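Local coordinates for protein acetyl-xylan esterase (Streptomyces lividans, PDB 2CC0) that hydrolyses acetyl esters of xylan as a metal-dependent family 4 carbohydrate esterase involved in plant cell wall degradation, at residues R32-A43 and G56-H66; S21-L31 and L162-L172. All coordinates share one frame; numbering follows the deposited sequence.

How the contacts relate
Contact 1 joins the neighbouring parallel strands 34-37 and 58-61 close to the middle of the chain and runs on into the zinc site, whereas contact 2 pairs helices 19-28 and 159-174 on the outer layer of the fold, its centre about 19 Å from that of contact 1. Backbone hydrogen bonds, flat groups covered on a face and metal ligands dominate the first; leucine, isoleucine and alanine side chains make up most of the second. Helix 19-28 is followed in the chain by strand 34-37, so segment 21-31 of contact 2 runs straight on into segment 32-43 of contact 1. They also meet in space: Met57 CG of contact 1 packs 3.5 Å from Leu23 CD2 of contact 2.

Contact 1: R32-A43 and G56-H66; sequences RATMFNQGQYAA and GMWVANHSYTH. With ZN (zinc ion), chain C.
Trp58 CZ2, on the benzo part of the indole, lies over the centre of one face of the Arg32 guanidinium, with the two planes 27° apart, while Gly56 O and a water that also bonds Met57 O lie at the guanidinium edge. A bend in the Arg32 chain at chi3 (75°) brings Arg32 NE onto a lone pair of Gly56 O, 2.8 Å away. The Phe36 ring takes the methyl of Ala60 over one face, a CH-pi contact with Ala60 CB 3.7 Å from the centroid, and has Asn61 O at its edge. One face of Tyr64 rests on the first turn of helix 39-44, with Gln40 N above the ring centre and Gly39 C 3.4 Å from Tyr64 CE1; a side chain on Gly39 would run into this ring. With a serine in place of Tyr64, that turn would probably lose its cover and Arg83 its cation-pi partner. Backbone bonds tie the same turn down, from Gly39 N to Ser63 O (2.8 Å) and from Gln40 N to Tyr64 O. Earlier in the chain, Met35 N donates to Trp58 O and Met35 O accepts from Ala60 N, as between parallel strands. Beyond the strands, His62 NE2 and His66 NE2 bind zinc. Gln38 NE2 donates to Asp13 OD1; Asp13, the third protein ligand, completes with the two histidines the Asp-His-His metal site characteristic of polysaccharide deacetylases.

Contact 2: S21-L31 and L162-L172; sequences SLLNALRQNGL and LAAIPRIAQTL
Ala25 O is gripped twice by Asn29, through a 2.9 Å bond from Asn29 ND2 and a weak one from Asn29 N, while Ile165 CG2 of the facing helix packs against it at 3.6 Å. The side-chain bond is fairly straight (165° at the hydrogen) and lies close to the plane of the Asn29 amide, which fixes the rotation of that group. Its other end is thereby set against the proline: Asn29 OD1 is 3.5 Å from Pro166 CA. Pro166 has no N-H to give to the preceding turn, and helix 162-172 is kinked here.

Ile165 is the main wedge between the helices. With the bend at chi2 (-54°), Ile165 CD1 lies against both Leu22 CD1 and Leu26 CD2, while CG2, anti to the backbone N, serves Ala25 and Leu31. At one end Leu162 CD1 lies 3.8 Å from Ala25 CB and also against Ser21 O. At the other, Leu31 follows a Schellman motif closed by Gly30. Its CD1 branch meets Ile165, Ile168 and Ala169, and Leu31 CD2 reaches Leu172 CD1 at 4.1 Å.

The small Ala25 and Ala169 face the opposite segment, and the helix axes approach to 9.2 Å, inclined by only 17°. Leu22, Leu26, Leu31 and Leu172 also touch strand 5-12, so an early and a late helix lie side by side over the parallel sheet, consistent with the distorted beta/alpha barrel of the polysaccharide deacetylase family.

Contact 1: R32-A43 and G56-H66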
# COMPACT_ATOMS: atom_id res chain seq x y z
N ARG A 32 -7.96 -13.06 13.35
CA ARG A 32 -7.55 -13.67 12.10
C ARG A 32 -6.34 -12.91 11.59
O ARG A 32 -6.13 -11.73 11.94
CB ARG A 32 -8.67 -13.67 11.07
CG ARG A 32 -9.94 -14.41 11.59
CD ARG A 32 -11.07 -14.32 10.62
NE ARG A 32 -10.82 -15.22 9.49
CZ ARG A 32 -11.62 -15.37 8.44
NH1 ARG A 32 -12.76 -14.67 8.35
NH2 ARG A 32 -11.28 -16.22 7.48
N ALA A 33 -5.53 -13.58 10.78
CA ALA A 33 -4.27 -12.97 10.34
C ALA A 33 -3.81 -13.62 9.07
O ALA A 33 -4.34 -14.68 8.66
CB ALA A 33 -3.23 -13.13 11.44
N THR A 34 -2.83 -12.97 8.42
CA THR A 34 -2.21 -13.49 7.22
C THR A 34 -0.83 -14.03 7.55
O THR A 34 0.01 -13.31 8.11
CB THR A 34 -2.11 -12.40 6.11
OG1 THR A 34 -3.41 -11.92 5.85
CG2 THR A 34 -1.56 -13.04 4.81
N MET A 35 -0.62 -15.30 7.21
CA MET A 35 0.66 -16.01 7.50
C MET A 35 1.48 -16.01 6.22
O MET A 35 1.10 -16.68 5.24
CB MET A 35 0.40 -17.45 7.97
CG MET A 35 -0.83 -17.61 8.91
SD MET A 35 -0.81 -16.51 10.34
CE MET A 35 0.22 -17.42 11.48
N PHE A 36 2.62 -15.27 6.24
CA PHE A 36 3.52 -15.21 5.08
C PHE A 36 4.55 -16.32 5.26
O PHE A 36 5.58 -16.14 5.92
CB PHE A 36 4.17 -13.83 4.96
CG PHE A 36 3.23 -12.78 4.43
CD1 PHE A 36 2.37 -12.09 5.29
CD2 PHE A 36 3.19 -12.51 3.05
CE1 PHE A 36 1.49 -11.12 4.77
CE2 PHE A 36 2.31 -11.54 2.54
CZ PHE A 36 1.48 -10.86 3.40
N ASN A 37 4.20 -17.50 4.72
CA ASN A 37 5.04 -18.70 4.88
C ASN A 37 6.22 -18.73 3.91
O ASN A 37 6.09 -18.32 2.74
CB ASN A 37 4.22 -19.98 4.62
CG ASN A 37 3.19 -20.28 5.71
OD1 ASN A 37 3.15 -19.69 6.83
ND2 ASN A 37 2.39 -21.26 5.43
N GLN A 38 7.34 -19.30 4.35
CA GLN A 38 8.40 -19.65 3.38
C GLN A 38 8.04 -20.97 2.71
O GLN A 38 7.58 -21.91 3.37
CB GLN A 38 9.75 -19.83 4.08
CG GLN A 38 10.31 -18.51 4.63
CD GLN A 38 11.70 -18.66 5.16
OE1 GLN A 38 12.47 -19.47 4.65
NE2 GLN A 38 12.03 -17.89 6.18
N GLY A 39 8.29 -21.04 1.40
CA GLY A 39 7.97 -22.29 0.66
C GLY A 39 8.66 -23.52 1.25
O GLY A 39 8.05 -24.59 1.36
N GLN A 40 9.92 -23.39 1.68
CA GLN A 40 10.61 -24.58 2.21
C GLN A 40 9.90 -25.13 3.44
O GLN A 40 9.87 -26.34 3.64
CB GLN A 40 12.09 -24.27 2.52
CG GLN A 40 12.32 -23.28 3.62
CD GLN A 40 13.80 -23.00 3.84
OE1 GLN A 40 14.65 -23.89 3.62
NE2 GLN A 40 14.12 -21.80 4.30
N TYR A 41 9.36 -24.25 4.28
CA TYR A 41 8.65 -24.68 5.50
C TYR A 41 7.24 -25.18 5.20
O TYR A 41 6.75 -26.09 5.89
CB TYR A 41 8.62 -23.57 6.55
CG TYR A 41 10.02 -23.11 6.97
CD1 TYR A 41 11.06 -24.02 7.09
CD2 TYR A 41 10.28 -21.75 7.27
CE1 TYR A 41 12.36 -23.60 7.47
CE2 TYR A 41 11.55 -21.33 7.64
CZ TYR A 41 12.58 -22.27 7.75
OH TYR A 41 13.85 -21.88 8.14
N ALA A 42 6.58 -24.60 4.19
CA ALA A 42 5.29 -25.14 3.74
C ALA A 42 5.48 -26.57 3.22
O ALA A 42 4.67 -27.46 3.52
CB ALA A 42 4.71 -24.27 2.66
N ALA A 43 6.55 -26.78 2.45
CA ALA A 43 6.87 -28.11 1.90
C ALA A 43 7.15 -29.12 3.02
O ALA A 43 6.74 -30.30 2.94
CB ALA A 43 8.08 -28.00 0.95
N GLY A 56 -8.56 -20.17 10.61
CA GLY A 56 -9.19 -18.97 10.06
C GLY A 56 -8.17 -17.98 9.52
O GLY A 56 -8.50 -16.81 9.32
N MET A 57 -6.96 -18.45 9.24
CA MET A 57 -5.90 -17.55 8.68
C MET A 57 -5.91 -17.58 7.15
O MET A 57 -6.45 -18.51 6.54
CB MET A 57 -4.50 -17.95 9.18
CG MET A 57 -4.39 -18.16 10.71
SD MET A 57 -4.94 -16.71 11.64
CE MET A 57 -5.75 -17.46 13.07
N TRP A 58 -5.28 -16.58 6.54
CA TRP A 58 -4.98 -16.55 5.10
C TRP A 58 -3.51 -16.86 4.99
O TRP A 58 -2.73 -16.53 5.89
CB TRP A 58 -5.32 -15.19 4.49
CG TRP A 58 -6.76 -14.87 4.72
CD1 TRP A 58 -7.83 -15.37 4.01
CD2 TRP A 58 -7.32 -14.06 5.77
NE1 TRP A 58 -9.02 -14.89 4.55
CE2 TRP A 58 -8.73 -14.09 5.63
CE3 TRP A 58 -6.76 -13.31 6.81
CZ2 TRP A 58 -9.60 -13.38 6.49
CZ3 TRP A 58 -7.62 -12.60 7.67
CH2 TRP A 58 -9.03 -12.65 7.51
N VAL A 59 -3.13 -17.53 3.92
CA VAL A 59 -1.74 -17.97 3.75
C VAL A 59 -1.19 -17.25 2.51
O VAL A 59 -1.83 -17.20 1.45
CB VAL A 59 -1.64 -19.51 3.55
CG1 VAL A 59 -0.16 -19.91 3.49
CG2 VAL A 59 -2.38 -20.23 4.69
N ALA A 60 0.01 -16.71 2.67
CA ALA A 60 0.65 -15.91 1.64
C ALA A 60 2.10 -16.32 1.44
O ALA A 60 2.64 -17.14 2.19
CB ALA A 60 0.53 -14.41 1.97
N ASN A 61 2.68 -15.79 0.37
CA ASN A 61 4.01 -16.21 -0.16
C ASN A 61 5.12 -15.34 0.41
O ASN A 61 5.07 -14.10 0.29
CB ASN A 61 3.94 -16.13 -1.70
CG ASN A 61 5.18 -16.66 -2.43
OD1 ASN A 61 6.32 -16.43 -2.02
ND2 ASN A 61 4.93 -17.29 -3.58
N HIS A 62 6.14 -15.97 1.01
CA HIS A 62 7.27 -15.23 1.59
C HIS A 62 8.62 -15.73 1.03
O HIS A 62 9.64 -15.62 1.71
CB HIS A 62 7.23 -15.30 3.12
CG HIS A 62 8.10 -14.29 3.82
ND1 HIS A 62 8.26 -12.98 3.38
CD2 HIS A 62 8.81 -14.38 4.96
CE1 HIS A 62 9.06 -12.33 4.22
NE2 HIS A 62 9.41 -13.16 5.19
N SER A 63 8.61 -16.17 -0.24
CA SER A 63 9.76 -16.79 -0.94
C SER A 63 10.03 -18.20 -0.43
O SER A 63 9.44 -18.64 0.57
CB SER A 63 11.03 -15.95 -0.86
OG SER A 63 11.71 -16.19 0.37
N TYR A 64 10.93 -18.92 -1.12
CA TYR A 64 11.20 -20.31 -0.77
C TYR A 64 12.22 -20.45 0.36
O TYR A 64 12.01 -21.24 1.28
CB TYR A 64 11.63 -21.15 -1.98
CG TYR A 64 11.33 -22.62 -1.78
CD1 TYR A 64 10.05 -23.12 -2.04
CD2 TYR A 64 12.32 -23.50 -1.32
CE1 TYR A 64 9.74 -24.49 -1.84
CE2 TYR A 64 12.01 -24.87 -1.11
CZ TYR A 64 10.74 -25.35 -1.38
OH TYR A 64 10.45 -26.69 -1.16
N THR A 65 13.30 -19.66 0.29
CA THR A 65 14.41 -19.81 1.24
C THR A 65 14.78 -18.47 1.94
O THR A 65 15.80 -18.40 2.63
CB THR A 65 15.69 -20.34 0.53
OG1 THR A 65 16.20 -19.34 -0.37
CG2 THR A 65 15.44 -21.65 -0.23
N HIS A 66 13.98 -17.42 1.73
CA HIS A 66 14.20 -16.12 2.35
C HIS A 66 15.54 -15.43 1.93
O HIS A 66 16.26 -14.92 2.78
CB HIS A 66 14.10 -16.25 3.89
CG HIS A 66 13.76 -14.97 4.60
ND1 HIS A 66 14.69 -14.00 4.90
CD2 HIS A 66 12.58 -14.52 5.10
CE1 HIS A 66 14.10 -13.01 5.55
NE2 HIS A 66 12.82 -13.30 5.68
ZN ZN C . 10.87 -12.90 6.67
O HOH W 1 -9.36 -18.65 6.47
O HOH W 2 11.75 -12.39 8.49

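Contact 2: S21-L31 and L162-L172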
# COMPACT_ATOMS: atom_id res chain seq x y z
N SER A 21 0.71 -23.27 18.56
CA SER A 21 0.46 -22.46 19.76
C SER A 21 -0.03 -21.05 19.40
O SER A 21 -0.97 -20.55 20.00
CB SER A 21 1.72 -22.36 20.62
OG SER A 21 2.02 -23.64 21.18
N LEU A 22 0.61 -20.45 18.39
CA LEU A 22 0.20 -19.14 17.90
C LEU A 22 -1.23 -19.18 17.34
O LEU A 22 -2.04 -18.31 17.65
CB LEU A 22 1.18 -18.65 16.82
CG LEU A 22 0.95 -17.26 16.20
CD1 LEU A 22 0.93 -16.16 17.27
CD2 LEU A 22 2.02 -16.98 15.14
N LEU A 23 -1.52 -20.19 16.52
CA LEU A 23 -2.85 -20.29 15.93
C LEU A 23 -3.92 -20.44 17.01
O LEU A 23 -4.98 -19.82 16.95
CB LEU A 23 -2.92 -21.48 14.96
CG LEU A 23 -2.06 -21.40 13.71
CD1 LEU A 23 -2.23 -22.72 12.92
CD2 LEU A 23 -2.44 -20.20 12.83
N ASN A 24 -3.62 -21.28 18.01
CA ASN A 24 -4.55 -21.49 19.12
C ASN A 24 -4.82 -20.19 19.88
O ASN A 24 -5.95 -19.87 20.19
CB ASN A 24 -4.03 -22.57 20.07
CG ASN A 24 -4.10 -23.96 19.46
OD1 ASN A 24 -4.75 -24.19 18.43
ND2 ASN A 24 -3.42 -24.91 20.10
N ALA A 25 -3.76 -19.42 20.15
CA ALA A 25 -3.91 -18.12 20.79
C ALA A 25 -4.74 -17.15 19.96
O ALA A 25 -5.64 -16.49 20.48
CB ALA A 25 -2.56 -17.52 21.13
N LEU A 26 -4.43 -17.06 18.67
CA LEU A 26 -5.21 -16.18 17.79
C LEU A 26 -6.70 -16.55 17.80
O LEU A 26 -7.54 -15.70 18.06
CB LEU A 26 -4.66 -16.19 16.36
CG LEU A 26 -3.27 -15.55 16.18
CD1 LEU A 26 -2.66 -16.07 14.87
CD2 LEU A 26 -3.36 -14.00 16.20
N ARG A 27 -7.02 -17.82 17.53
CA ARG A 27 -8.43 -18.23 17.50
C ARG A 27 -9.12 -18.01 18.85
O ARG A 27 -10.26 -17.55 18.90
CB ARG A 27 -8.61 -19.67 17.03
CG ARG A 27 -10.12 -20.02 16.86
CD ARG A 27 -10.38 -21.05 15.81
NE ARG A 27 -11.74 -20.94 15.26
CZ ARG A 27 -12.10 -21.45 14.08
NH1 ARG A 27 -11.20 -22.09 13.36
NH2 ARG A 27 -13.35 -21.34 13.64
N GLN A 28 -8.43 -18.32 19.95
CA GLN A 28 -9.05 -18.17 21.28
C GLN A 28 -9.36 -16.70 21.59
O GLN A 28 -10.27 -16.40 22.37
CB GLN A 28 -8.17 -18.77 22.36
CG GLN A 28 -8.10 -20.29 22.28
CD GLN A 28 -6.90 -20.84 23.04
OE1 GLN A 28 -6.31 -20.15 23.86
NE2 GLN A 28 -6.52 -22.08 22.73
N ASN A 29 -8.61 -15.80 20.94
CA ASN A 29 -8.79 -14.37 21.13
C ASN A 29 -9.55 -13.70 19.99
O ASN A 29 -9.64 -12.47 19.94
CB ASN A 29 -7.45 -13.71 21.39
CG ASN A 29 -6.92 -14.04 22.79
OD1 ASN A 29 -7.34 -13.41 23.76
ND2 ASN A 29 -6.05 -15.03 22.90
N GLY A 30 -10.11 -14.52 19.10
CA GLY A 30 -11.02 -14.07 18.06
C GLY A 30 -10.33 -13.29 16.97
O GLY A 30 -10.93 -12.39 16.36
N LEU A 31 -9.06 -13.61 16.73
CA LEU A 31 -8.26 -12.86 15.75
C LEU A 31 -7.97 -13.71 14.51
O LEU A 31 -7.74 -14.92 14.61
CB LEU A 31 -6.92 -12.41 16.36
CG LEU A 31 -6.94 -11.46 17.56
CD1 LEU A 31 -5.51 -11.35 18.08
CD2 LEU A 31 -7.52 -10.11 17.12
N LEU A 162 3.75 -14.52 20.88
CA LEU A 162 2.71 -15.41 21.43
C LEU A 162 2.12 -14.81 22.72
O LEU A 162 0.90 -14.81 22.90
CB LEU A 162 3.30 -16.79 21.70
CG LEU A 162 2.33 -17.78 22.35
CD1 LEU A 162 1.15 -18.13 21.41
CD2 LEU A 162 3.08 -19.04 22.74
N ALA A 163 2.98 -14.28 23.60
CA ALA A 163 2.51 -13.73 24.88
C ALA A 163 1.63 -12.49 24.70
O ALA A 163 0.77 -12.19 25.53
CB ALA A 163 3.69 -13.39 25.74
N ALA A 164 1.87 -11.78 23.60
CA ALA A 164 1.16 -10.53 23.28
C ALA A 164 -0.26 -10.72 22.79
O ALA A 164 -1.05 -9.77 22.81
CB ALA A 164 1.98 -9.73 22.23
N ILE A 165 -0.61 -11.92 22.32
CA ILE A 165 -1.88 -12.08 21.59
C ILE A 165 -3.13 -11.58 22.37
O ILE A 165 -3.90 -10.80 21.81
CB ILE A 165 -2.07 -13.52 21.04
CG1 ILE A 165 -0.93 -13.90 20.08
CG2 ILE A 165 -3.44 -13.69 20.41
CD1 ILE A 165 -0.69 -12.93 18.91
N PRO A 166 -3.32 -12.00 23.64
CA PRO A 166 -4.51 -11.45 24.31
C PRO A 166 -4.55 -9.91 24.40
O PRO A 166 -5.60 -9.31 24.12
CB PRO A 166 -4.47 -12.09 25.72
CG PRO A 166 -3.58 -13.27 25.58
CD PRO A 166 -2.57 -12.92 24.50
N ARG A 167 -3.43 -9.27 24.73
CA ARG A 167 -3.37 -7.81 24.78
C ARG A 167 -3.50 -7.15 23.41
O ARG A 167 -4.01 -6.02 23.31
CB ARG A 167 -2.10 -7.34 25.47
CG ARG A 167 -2.20 -7.49 26.99
CD ARG A 167 -0.84 -7.30 27.63
NE ARG A 167 -0.35 -5.92 27.51
CZ ARG A 167 0.93 -5.57 27.64
NH1 ARG A 167 1.86 -6.49 27.90
NH2 ARG A 167 1.29 -4.30 27.51
N ILE A 168 -3.08 -7.83 22.36
CA ILE A 168 -3.36 -7.34 20.99
C ILE A 168 -4.88 -7.30 20.73
O ILE A 168 -5.43 -6.29 20.26
CB ILE A 168 -2.62 -8.19 19.95
CG1 ILE A 168 -1.10 -7.88 20.03
CG2 ILE A 168 -3.20 -7.95 18.54
CD1 ILE A 168 -0.20 -8.78 19.17
N ALA A 169 -5.57 -8.39 21.06
CA ALA A 169 -7.03 -8.46 20.90
C ALA A 169 -7.68 -7.33 21.72
O ALA A 169 -8.58 -6.65 21.23
CB ALA A 169 -7.55 -9.82 21.33
N GLN A 170 -7.20 -7.14 22.95
CA GLN A 170 -7.72 -6.07 23.83
C GLN A 170 -7.52 -4.68 23.28
O GLN A 170 -8.44 -3.84 23.31
CB GLN A 170 -7.06 -6.17 25.21
CG GLN A 170 -7.52 -7.39 25.97
CD GLN A 170 -6.62 -7.72 27.14
OE1 GLN A 170 -5.92 -6.84 27.66
NE2 GLN A 170 -6.63 -8.98 27.55
N THR A 171 -6.31 -4.45 22.76
CA THR A 171 -5.97 -3.17 22.15
C THR A 171 -6.90 -2.86 20.98
O THR A 171 -7.44 -1.75 20.88
CB THR A 171 -4.50 -3.17 21.71
OG1 THR A 171 -3.68 -3.37 22.86
CG2 THR A 171 -4.11 -1.84 21.04
N LEU A 172 -7.08 -3.83 20.08
CA LEU A 172 -7.94 -3.61 18.92
C LEU A 172 -9.39 -3.37 19.35
O LEU A 172 -10.02 -2.42 18.87
CB LEU A 172 -7.87 -4.79 17.95
CG LEU A 172 -6.50 -4.93 17.27
CD1 LEU A 172 -6.55 -6.16 16.35
CD2 LEU A 172 -6.10 -3.66 16.51